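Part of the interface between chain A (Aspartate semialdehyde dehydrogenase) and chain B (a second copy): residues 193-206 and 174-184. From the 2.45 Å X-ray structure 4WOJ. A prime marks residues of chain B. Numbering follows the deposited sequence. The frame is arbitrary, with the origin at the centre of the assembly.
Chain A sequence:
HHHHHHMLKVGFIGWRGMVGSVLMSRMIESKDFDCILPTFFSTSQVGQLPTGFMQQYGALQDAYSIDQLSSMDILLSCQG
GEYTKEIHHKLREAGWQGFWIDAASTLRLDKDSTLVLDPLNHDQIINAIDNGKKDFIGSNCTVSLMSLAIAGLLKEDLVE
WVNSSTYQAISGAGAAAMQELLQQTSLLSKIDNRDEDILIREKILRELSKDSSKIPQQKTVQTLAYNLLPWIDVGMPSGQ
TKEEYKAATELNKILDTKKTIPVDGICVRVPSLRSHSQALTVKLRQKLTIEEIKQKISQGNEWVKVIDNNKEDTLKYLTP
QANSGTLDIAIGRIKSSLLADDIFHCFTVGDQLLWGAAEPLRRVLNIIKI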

# COMPACT_ATOMS: atom_id res chain seq x y z
N ASN A 193 -14.02 20.15 -8.76
CA ASN A 193 -14.48 20.77 -9.99
C ASN A 193 -13.69 20.29 -11.21
O ASN A 193 -12.48 20.50 -11.30
CB ASN A 193 -14.32 22.29 -9.84
CG ASN A 193 -14.91 23.06 -11.00
OD1 ASN A 193 -14.78 22.68 -12.17
ND2 ASN A 193 -15.56 24.17 -10.69
N ARG A 194 -14.39 19.70 -12.15
CA ARG A 194 -13.81 19.19 -13.39
C ARG A 194 -13.12 20.27 -14.23
O ARG A 194 -12.13 20.00 -14.91
CB ARG A 194 -14.91 18.54 -14.24
CG ARG A 194 -16.11 17.95 -13.48
CD ARG A 194 -16.95 17.02 -14.34
NE ARG A 194 -16.15 15.87 -14.74
CZ ARG A 194 -15.43 15.77 -15.86
NH1 ARG A 194 -14.73 14.66 -16.09
NH2 ARG A 194 -15.41 16.76 -16.76
N ASP A 195 -13.68 21.47 -14.22
CA ASP A 195 -13.21 22.57 -15.07
C ASP A 195 -11.94 23.22 -14.58
O ASP A 195 -11.21 23.82 -15.37
CB ASP A 195 -14.29 23.65 -15.22
CG ASP A 195 -15.44 23.21 -16.10
OD1 ASP A 195 -15.21 22.46 -17.08
OD2 ASP A 195 -16.58 23.60 -15.79
N GLU A 196 -11.67 23.11 -13.29
CA GLU A 196 -10.42 23.63 -12.72
C GLU A 196 -9.18 22.80 -13.18
O GLU A 196 -9.28 21.65 -13.60
CB GLU A 196 -10.54 23.71 -11.20
CG GLU A 196 -9.42 24.48 -10.51
CD GLU A 196 -9.17 25.89 -11.06
OE1 GLU A 196 -9.50 26.90 -10.38
OE2 GLU A 196 -8.61 25.99 -12.18
N ASP A 197 -8.02 23.44 -13.21
CA ASP A 197 -6.77 22.78 -13.61
C ASP A 197 -6.43 21.62 -12.66
O ASP A 197 -6.60 21.73 -11.44
CB ASP A 197 -5.60 23.78 -13.62
CG ASP A 197 -5.50 24.58 -14.93
OD1 ASP A 197 -6.10 24.20 -15.96
OD2 ASP A 197 -4.79 25.61 -14.93
N ILE A 198 -5.95 20.52 -13.23
CA ILE A 198 -5.72 19.26 -12.48
C ILE A 198 -4.89 19.40 -11.20
O ILE A 198 -5.24 18.82 -10.18
CB ILE A 198 -5.13 18.15 -13.38
CG1 ILE A 198 -5.27 16.78 -12.70
CG2 ILE A 198 -3.69 18.47 -13.77
CD1 ILE A 198 -6.70 16.40 -12.38
N LEU A 199 -3.81 20.19 -11.24
CA LEU A 199 -2.95 20.31 -10.05
C LEU A 199 -3.62 21.18 -9.01
O LEU A 199 -3.38 21.02 -7.82
CB LEU A 199 -1.55 20.86 -10.37
CG LEU A 199 -0.72 20.02 -11.32
CD1 LEU A 199 0.65 20.67 -11.50
CD2 LEU A 199 -0.56 18.62 -10.78
N ILE A 200 -4.48 22.08 -9.47
CA ILE A 200 -5.22 22.96 -8.55
C ILE A 200 -6.33 22.18 -7.86
O ILE A 200 -6.58 22.35 -6.65
CB ILE A 200 -5.73 24.22 -9.26
CG1 ILE A 200 -4.58 25.22 -9.42
CG2 ILE A 200 -6.81 24.91 -8.46
CD1 ILE A 200 -4.25 26.02 -8.16
N ARG A 201 -6.96 21.28 -8.60
CA ARG A 201 -7.95 20.37 -7.99
C ARG A 201 -7.33 19.53 -6.88
O ARG A 201 -7.91 19.41 -5.79
CB ARG A 201 -8.54 19.43 -9.03
CG ARG A 201 -9.36 20.15 -10.07
CD ARG A 201 -9.59 19.28 -11.30
NE ARG A 201 -10.48 18.16 -10.99
CZ ARG A 201 -10.85 17.24 -11.87
NH1 ARG A 201 -10.41 17.29 -13.13
NH2 ARG A 201 -11.63 16.25 -11.49
N GLU A 202 -6.16 18.96 -7.16
CA GLU A 202 -5.45 18.10 -6.20
C GLU A 202 -5.17 18.90 -4.95
O GLU A 202 -5.46 18.48 -3.84
CB GLU A 202 -4.14 17.52 -6.81
CG GLU A 202 -3.33 16.58 -5.89
CD GLU A 202 -2.66 17.29 -4.71
OE1 GLU A 202 -1.95 18.28 -4.94
OE2 GLU A 202 -2.83 16.87 -3.54
N LYS A 203 -4.66 20.10 -5.15
CA LYS A 203 -4.43 21.04 -4.04
C LYS A 203 -5.69 21.33 -3.20
O LYS A 203 -5.63 21.36 -1.96
CB LYS A 203 -3.89 22.36 -4.58
CG LYS A 203 -3.47 23.35 -3.50
CD LYS A 203 -2.74 24.55 -4.10
CE LYS A 203 -2.56 25.69 -3.12
NZ LYS A 203 -2.67 27.00 -3.82
N ILE A 204 -6.79 21.58 -3.89
CA ILE A 204 -8.06 21.92 -3.24
C ILE A 204 -8.57 20.78 -2.39
O ILE A 204 -9.00 21.00 -1.25
CB ILE A 204 -9.15 22.34 -4.27
CG1 ILE A 204 -8.92 23.79 -4.71
CG2 ILE A 204 -10.55 22.21 -3.68
CD1 ILE A 204 -9.46 24.09 -6.10
N LEU A 205 -8.53 19.58 -2.95
CA LEU A 205 -8.89 18.36 -2.17
C LEU A 205 -7.97 18.24 -1.00
O LEU A 205 -8.41 18.04 0.14
CB LEU A 205 -8.76 17.08 -2.99
CG LEU A 205 -9.57 17.00 -4.28
CD1 LEU A 205 -9.36 15.65 -4.95
CD2 LEU A 205 -11.04 17.24 -4.02
N ARG A 206 -6.69 18.38 -1.28
CA ARG A 206 -5.67 18.19 -0.26
C ARG A 206 -5.91 19.11 0.93
O ARG A 206 -5.94 18.64 2.07
CB ARG A 206 -4.28 18.39 -0.82
CG ARG A 206 -3.22 18.11 0.22
CD ARG A 206 -1.85 18.01 -0.40
NE ARG A 206 -1.15 19.29 -0.43
CZ ARG A 206 -0.73 19.91 -1.53
NH1 ARG A 206 -0.96 19.41 -2.73
NH2 ARG A 206 -0.06 21.03 -1.42
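Chain B (174-184) GAAAMQELLQQ

The centre of this contact is a small apolar cluster built around Leu182′, whose two methyls reach different partners on chain A. Leu182′ CD1 lies 3.6 Å from Ile198 CD1, and Leu182′ CD2 lies 3.6 Å from Leu205 CD1. Ile198 and Leu205 are seven residues apart, two turns of helix, so both point their CA-to-CB bonds toward chain B and one leucine can meet both. Met178′, one turn before Leu182′, extends the cluster with an all-t side chain: Met178′ SD is 4.0 Å from Ile198 CG1, and Met178′ CE is 3.7 Å from Glu202 CG. The aliphatic part of Glu202 thus serves as apolar surface, while its carboxylate leads away and forms a salt bridge within its own helix, Glu202 OE1 to Arg206 NH1 at 2.7 Å.

The backbone that presents these side chains is helical on both sides. Residues 175-184 of chain B form a helix that begins right after Gly174′, whose phi/psi of 106/171° call for glycine, and runs on past the stretch. On chain A a loop of residues 193-197 leads into a helix from Ile198 onward. The two helices run in broadly the same direction, with a crossing angle of 42° and a closest axial approach of 11.2 Å. That spacing is wide, and side chains rather than backbones fill the gap. The backbones are nearest at the helix starts, where the CA atoms of Ile198 and Ala175′ are 7.2 Å apart. On chain B the residues pointing toward chain A, Met178′ and Leu182′, are four positions apart; on chain A, Ile198, Arg201 and Leu205 follow a three-then-four spacing.

Outward from the cluster, charged and polar side chains contribute mainly through packing. Arg201 lays its guanidinium over the leucine, with Leu182′ CD1 over one face and 3.4 Å from Arg201 NH2; Arg201 NH1 is 3.9 Å from Gln179′ CG. The CA-to-CB bond of Gln179′ is sideways to chain A, but the end of the side chain comes nearer, and Gln179′ CG also packs 3.8 Å from Ile198 CD1.

At the polar edge Arg194, in the loop, brings the end of its side chain close to Gln183′. Arg194 NH1 and Gln183′ NE2 stand 3.5 Å apart, and no hydrogen bond joins them. The two stretches bury 454 Å², summed over both sides, in van der Waals packing with no hydrogen bond between them. The rule to read is a leucine-isoleucine-methionine centre, to which Glu202 and Gln179′ lend methylenes and Arg201 the face of its guanidinium.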

# COMPACT_ATOMS: atom_id res chain seq x y z
N GLY B 174 0.35 9.95 -15.48
CA GLY B 174 -0.06 11.09 -16.31
C GLY B 174 -1.37 11.75 -15.88
O GLY B 174 -2.10 11.20 -15.05
N ALA B 175 -1.69 12.90 -16.48
CA ALA B 175 -2.85 13.75 -16.09
C ALA B 175 -4.24 13.22 -16.43
O ALA B 175 -5.22 13.57 -15.78
CB ALA B 175 -2.67 15.13 -16.69
N ALA B 176 -4.35 12.40 -17.46
CA ALA B 176 -5.67 11.82 -17.80
C ALA B 176 -5.98 10.65 -16.86
O ALA B 176 -7.14 10.43 -16.46
CB ALA B 176 -5.73 11.39 -19.27
N ALA B 177 -4.95 9.90 -16.48
CA ALA B 177 -5.13 8.80 -15.50
C ALA B 177 -5.67 9.35 -14.17
O ALA B 177 -6.57 8.77 -13.57
CB ALA B 177 -3.84 8.06 -15.27
N MET B 178 -5.13 10.50 -13.75
CA MET B 178 -5.54 11.16 -12.52
C MET B 178 -6.96 11.65 -12.62
O MET B 178 -7.77 11.49 -11.71
CB MET B 178 -4.65 12.35 -12.23
CG MET B 178 -4.83 12.93 -10.83
SD MET B 178 -3.41 14.01 -10.54
CE MET B 178 -3.36 14.32 -8.80
N GLN B 179 -7.24 12.28 -13.74
CA GLN B 179 -8.60 12.73 -14.03
C GLN B 179 -9.54 11.54 -13.96
O GLN B 179 -10.58 11.61 -13.33
CB GLN B 179 -8.66 13.37 -15.41
CG GLN B 179 -8.35 14.85 -15.39
CD GLN B 179 -7.84 15.39 -16.72
OE1 GLN B 179 -7.92 14.73 -17.75
NE2 GLN B 179 -7.30 16.59 -16.68
N GLU B 180 -9.15 10.45 -14.61
CA GLU B 180 -9.95 9.22 -14.53
C GLU B 180 -10.22 8.83 -13.06
O GLU B 180 -11.36 8.62 -12.66
CB GLU B 180 -9.29 8.05 -15.31
CG GLU B 180 -10.34 7.09 -15.85
CD GLU B 180 -9.77 5.86 -16.53
OE1 GLU B 180 -9.17 5.03 -15.82
OE2 GLU B 180 -9.93 5.69 -17.77
N LEU B 181 -9.16 8.78 -12.24
CA LEU B 181 -9.30 8.35 -10.85
C LEU B 181 -10.29 9.25 -10.15
O LEU B 181 -11.18 8.76 -9.41
CB LEU B 181 -7.95 8.33 -10.11
CG LEU B 181 -8.04 8.28 -8.57
CD1 LEU B 181 -8.76 7.07 -8.03
CD2 LEU B 181 -6.67 8.36 -7.93
N LEU B 182 -10.12 10.56 -10.33
CA LEU B 182 -11.04 11.54 -9.70
C LEU B 182 -12.45 11.27 -10.15
O LEU B 182 -13.37 11.31 -9.37
CB LEU B 182 -10.66 12.98 -10.00
CG LEU B 182 -9.34 13.46 -9.40
CD1 LEU B 182 -8.95 14.80 -10.01
CD2 LEU B 182 -9.41 13.54 -7.89
N GLN B 183 -12.61 10.94 -11.41
CA GLN B 183 -13.93 10.73 -11.96
C GLN B 183 -14.59 9.42 -11.51
O GLN B 183 -15.76 9.40 -11.12
CB GLN B 183 -13.85 10.82 -13.47
CG GLN B 183 -15.00 10.19 -14.19
CD GLN B 183 -15.26 10.93 -15.45
OE1 GLN B 183 -14.41 10.94 -16.34
NE2 GLN B 183 -16.43 11.60 -15.53
N GLN B 184 -13.85 8.33 -11.57
CA GLN B 184 -14.34 7.07 -10.99
C GLN B 184 -14.93 7.35 -9.61
O GLN B 184 -16.04 7.00 -9.32
CB GLN B 184 -13.23 6.05 -10.85
CG GLN B 184 -12.70 5.53 -12.18
CD GLN B 184 -11.35 4.83 -12.03
OE1 GLN B 184 -10.86 4.66 -10.90
NE2 GLN B 184 -10.74 4.43 -13.18